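Local coordinates for ATPase BagA (Mycobacterium tuberculosis H37Rv, PDB 6BS3), which forms one of the two ATP-hydrolysing subunits of the BagAB complex, whose ATPase activity is needed for resistance to nitric oxide and high glycerol, at residues A42-E56 and A80-I93. Sequence-based numbering, arbitrary orientation.
Sequences ALTLAAGGRKVLLVE and ATAERGGQVNALAI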
# COMPACT_ATOMS: atom_id res chain seq x y z
N ALA A 42 17.59 11.39 -4.92
CA ALA A 42 19.01 11.09 -4.64
C ALA A 42 19.86 11.38 -5.87
O ALA A 42 20.90 12.02 -5.72
CB ALA A 42 19.18 9.63 -4.20
N LEU A 43 19.39 10.97 -7.07
CA LEU A 43 20.05 11.22 -8.36
C LEU A 43 20.14 12.70 -8.63
O LEU A 43 21.18 13.17 -9.09
CB LEU A 43 19.35 10.50 -9.55
CG LEU A 43 19.49 8.96 -9.62
CD1 LEU A 43 18.48 8.36 -10.61
CD2 LEU A 43 20.93 8.54 -10.01
N THR A 44 19.06 13.44 -8.33
CA THR A 44 18.98 14.89 -8.56
C THR A 44 19.99 15.64 -7.68
O THR A 44 20.67 16.53 -8.16
CB THR A 44 17.54 15.42 -8.35
OG1 THR A 44 16.62 14.64 -9.12
CG2 THR A 44 17.40 16.86 -8.75
N LEU A 45 20.08 15.28 -6.39
CA LEU A 45 20.96 15.92 -5.43
C LEU A 45 22.42 15.55 -5.61
O LEU A 45 23.28 16.33 -5.20
CB LEU A 45 20.47 15.66 -3.99
CG LEU A 45 19.05 16.19 -3.64
CD1 LEU A 45 18.67 15.80 -2.26
CD2 LEU A 45 18.95 17.72 -3.82
N ALA A 46 22.72 14.38 -6.23
CA ALA A 46 24.10 13.95 -6.49
C ALA A 46 24.72 14.58 -7.72
O ALA A 46 25.94 14.65 -7.79
CB ALA A 46 24.19 12.44 -6.58
N ALA A 47 23.90 15.06 -8.68
CA ALA A 47 24.40 15.71 -9.90
C ALA A 47 25.42 16.83 -9.62
O ALA A 47 25.27 17.58 -8.66
CB ALA A 47 23.23 16.24 -10.72
N GLY A 48 26.48 16.87 -10.42
CA GLY A 48 27.56 17.84 -10.29
C GLY A 48 28.65 17.45 -9.32
O GLY A 48 29.05 18.27 -8.49
N GLY A 49 29.12 16.20 -9.41
CA GLY A 49 30.20 15.68 -8.57
C GLY A 49 29.90 15.62 -7.08
O GLY A 49 30.83 15.73 -6.27
N ARG A 50 28.63 15.45 -6.70
CA ARG A 50 28.20 15.35 -5.30
C ARG A 50 28.02 13.87 -4.88
O ARG A 50 27.95 12.99 -5.74
CB ARG A 50 26.92 16.16 -5.04
CG ARG A 50 27.02 17.62 -5.52
CD ARG A 50 26.41 18.62 -4.55
NE ARG A 50 25.03 18.29 -4.22
CZ ARG A 50 24.35 18.82 -3.20
NH1 ARG A 50 24.92 19.71 -2.41
NH2 ARG A 50 23.10 18.46 -2.97
N LYS A 51 28.03 13.59 -3.58
CA LYS A 51 27.89 12.22 -3.07
C LYS A 51 26.66 12.16 -2.18
O LYS A 51 26.63 12.81 -1.15
CB LYS A 51 29.15 11.77 -2.32
CG LYS A 51 29.16 10.27 -1.99
CD LYS A 51 30.22 9.91 -0.97
CE LYS A 51 31.60 9.76 -1.55
NZ LYS A 51 32.50 9.05 -0.61
N VAL A 52 25.64 11.38 -2.60
CA VAL A 52 24.38 11.24 -1.87
C VAL A 52 24.15 9.79 -1.40
O VAL A 52 24.44 8.85 -2.14
CB VAL A 52 23.19 11.83 -2.69
CG1 VAL A 52 21.84 11.51 -2.05
CG2 VAL A 52 23.35 13.34 -2.88
N LEU A 53 23.66 9.63 -0.16
CA LEU A 53 23.32 8.31 0.38
C LEU A 53 21.80 8.08 0.33
O LEU A 53 21.04 8.89 0.86
CB LEU A 53 23.88 8.10 1.81
CG LEU A 53 23.68 6.69 2.42
CD1 LEU A 53 24.51 5.63 1.69
CD2 LEU A 53 24.01 6.68 3.88
N LEU A 54 21.38 6.98 -0.31
CA LEU A 54 19.97 6.55 -0.39
C LEU A 54 19.76 5.44 0.66
O LEU A 54 20.38 4.37 0.58
CB LEU A 54 19.64 6.07 -1.83
CG LEU A 54 18.23 5.52 -2.09
CD1 LEU A 54 17.13 6.59 -1.81
CD2 LEU A 54 18.15 4.90 -3.47
N VAL A 55 18.91 5.71 1.66
CA VAL A 55 18.66 4.83 2.82
C VAL A 55 17.25 4.22 2.85
O VAL A 55 16.28 4.95 2.67
CB VAL A 55 18.94 5.61 4.14
CG1 VAL A 55 18.74 4.73 5.38
CG2 VAL A 55 20.33 6.24 4.14
N GLU A 56 17.14 2.90 3.10
CA GLU A 56 15.83 2.27 3.32
C GLU A 56 15.84 1.62 4.72
O GLU A 56 16.90 1.18 5.17
CB GLU A 56 15.39 1.34 2.20
CG GLU A 56 16.16 0.03 2.12
CD GLU A 56 15.57 -0.88 1.07
OE1 GLU A 56 16.33 -1.29 0.17
OE2 GLU A 56 14.35 -1.14 1.13
N ALA A 80 24.67 4.00 -8.27
CA ALA A 80 24.40 4.80 -9.46
C ALA A 80 25.29 6.03 -9.63
O ALA A 80 25.65 6.70 -8.67
CB ALA A 80 22.93 5.20 -9.50
N THR A 81 25.63 6.31 -10.89
CA THR A 81 26.45 7.46 -11.27
C THR A 81 25.44 8.57 -11.62
O THR A 81 24.56 8.36 -12.45
CB THR A 81 27.41 7.12 -12.45
OG1 THR A 81 28.41 6.19 -12.01
CG2 THR A 81 28.11 8.35 -13.03
N ALA A 82 25.52 9.71 -10.93
CA ALA A 82 24.64 10.83 -11.23
C ALA A 82 25.30 11.68 -12.33
O ALA A 82 26.45 11.44 -12.66
CB ALA A 82 24.43 11.67 -9.99
N GLU A 83 24.57 12.65 -12.89
CA GLU A 83 25.03 13.60 -13.90
C GLU A 83 26.33 14.30 -13.48
O GLU A 83 26.46 14.73 -12.33
CB GLU A 83 23.96 14.68 -14.11
CG GLU A 83 22.87 14.33 -15.11
CD GLU A 83 22.10 15.53 -15.63
OE1 GLU A 83 22.60 16.68 -15.52
OE2 GLU A 83 20.98 15.33 -16.17
N ARG A 84 27.28 14.41 -14.41
CA ARG A 84 28.56 15.10 -14.25
C ARG A 84 29.40 14.65 -13.02
O ARG A 84 29.88 15.50 -12.25
CB ARG A 84 28.38 16.65 -14.26
CG ARG A 84 27.54 17.20 -15.43
CD ARG A 84 27.25 18.70 -15.33
NE ARG A 84 26.63 19.10 -14.06
CZ ARG A 84 25.32 19.04 -13.80
NH1 ARG A 84 24.48 18.59 -14.72
NH2 ARG A 84 24.86 19.44 -12.63
N GLY A 85 29.60 13.35 -12.90
CA GLY A 85 30.47 12.77 -11.87
C GLY A 85 29.90 12.63 -10.47
O GLY A 85 30.64 12.40 -9.52
N GLY A 86 28.59 12.77 -10.35
CA GLY A 86 27.95 12.60 -9.06
C GLY A 86 27.83 11.13 -8.72
O GLY A 86 27.94 10.27 -9.60
N GLN A 87 27.58 10.84 -7.46
CA GLN A 87 27.49 9.48 -6.99
C GLN A 87 26.38 9.28 -5.99
O GLN A 87 26.22 10.05 -5.05
CB GLN A 87 28.84 9.08 -6.39
CG GLN A 87 28.88 7.74 -5.67
CD GLN A 87 30.29 7.40 -5.27
OE1 GLN A 87 31.26 7.75 -5.94
NE2 GLN A 87 30.44 6.70 -4.17
N VAL A 88 25.62 8.20 -6.19
CA VAL A 88 24.59 7.76 -5.27
C VAL A 88 25.02 6.42 -4.65
O VAL A 88 25.21 5.44 -5.37
CB VAL A 88 23.17 7.69 -5.90
CG1 VAL A 88 22.15 7.20 -4.88
CG2 VAL A 88 22.76 9.05 -6.47
N ASN A 89 25.18 6.40 -3.33
CA ASN A 89 25.47 5.21 -2.53
C ASN A 89 24.16 4.69 -1.96
O ASN A 89 23.24 5.48 -1.72
CB ASN A 89 26.44 5.52 -1.39
CG ASN A 89 27.88 5.55 -1.78
OD1 ASN A 89 28.22 5.43 -2.95
ND2 ASN A 89 28.77 5.70 -0.80
N ALA A 90 24.07 3.37 -1.70
CA ALA A 90 22.86 2.76 -1.12
C ALA A 90 23.13 2.15 0.23
O ALA A 90 24.15 1.49 0.43
CB ALA A 90 22.29 1.69 -2.07
N LEU A 91 22.19 2.32 1.16
CA LEU A 91 22.28 1.65 2.45
C LEU A 91 20.95 0.97 2.83
O LEU A 91 20.01 1.63 3.25
CB LEU A 91 22.83 2.52 3.61
CG LEU A 91 22.95 1.77 4.98
CD1 LEU A 91 24.04 0.65 4.97
CD2 LEU A 91 23.16 2.74 6.13
N ALA A 92 20.88 -0.36 2.67
CA ALA A 92 19.71 -1.13 3.09
C ALA A 92 20.01 -1.49 4.55
O ALA A 92 20.89 -2.32 4.80
CB ALA A 92 19.56 -2.40 2.24
N ILE A 93 19.42 -0.75 5.51
CA ILE A 93 19.72 -1.00 6.93
C ILE A 93 19.20 -2.40 7.34
O ILE A 93 18.05 -2.74 7.08
CB ILE A 93 19.20 0.12 7.90
CG1 ILE A 93 19.84 1.50 7.60
CG2 ILE A 93 19.44 -0.29 9.38
CD1 ILE A 93 19.13 2.73 8.36
O HOH W 1 16.14 -1.73 5.49
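Strand 51-56 runs parallel to strand 86-92, Lys51 level with Gln87 and Glu56 with Ala92, their axes 4.5 Å apart at closest and turned by 26°. Seven backbone bonds join them, from Gln87 N to Arg50 O through to Ile93 N on Glu56 O; a water donates to Glu56 O as well and ties it to Ile93 O. On the face carrying Val52, Val88 and Leu54, helix 34-46 packs down through its last turn. Val88 spreads both methyls beneath it: CG1, anti to the backbone N (chi1 179°), meets Ala42 CB at 3.9 Å, while CG2 lies 3.7 Å from Ala46 CB and also touches Leu43 CD2, the two side chains crossing at about a right angle. Ala46 CB also sits 3.5 Å from Ala82 CB, on the antiparallel edge strand 77-82. This is one margin of the P-loop NTPase core of the ArsA family: the helix that follows the nucleotide-binding loop covers the strands beside it. Where the helix gives out, Gly48 N bonds to Glu83 O, and Gly86 CA comes within 3.1 Å of Ala46 O in a CA-H...O contact. The other face holds Leu53, whose CD1 rests against both Asn89 CB, at 3.6 Å, and Leu91 CB. Gln87 NE2 donates to Asn89 OD1, and Asn89 ND2 to Tyr156 OH. Farther along, Val55 CG1 meets Ile93 CD1 at 3.6 Å. Glu56 lays CG against Ala92, and its side chain, about 7 Å from the magnesium ion, accepts from the backbone amides of Gly62 and Ile63.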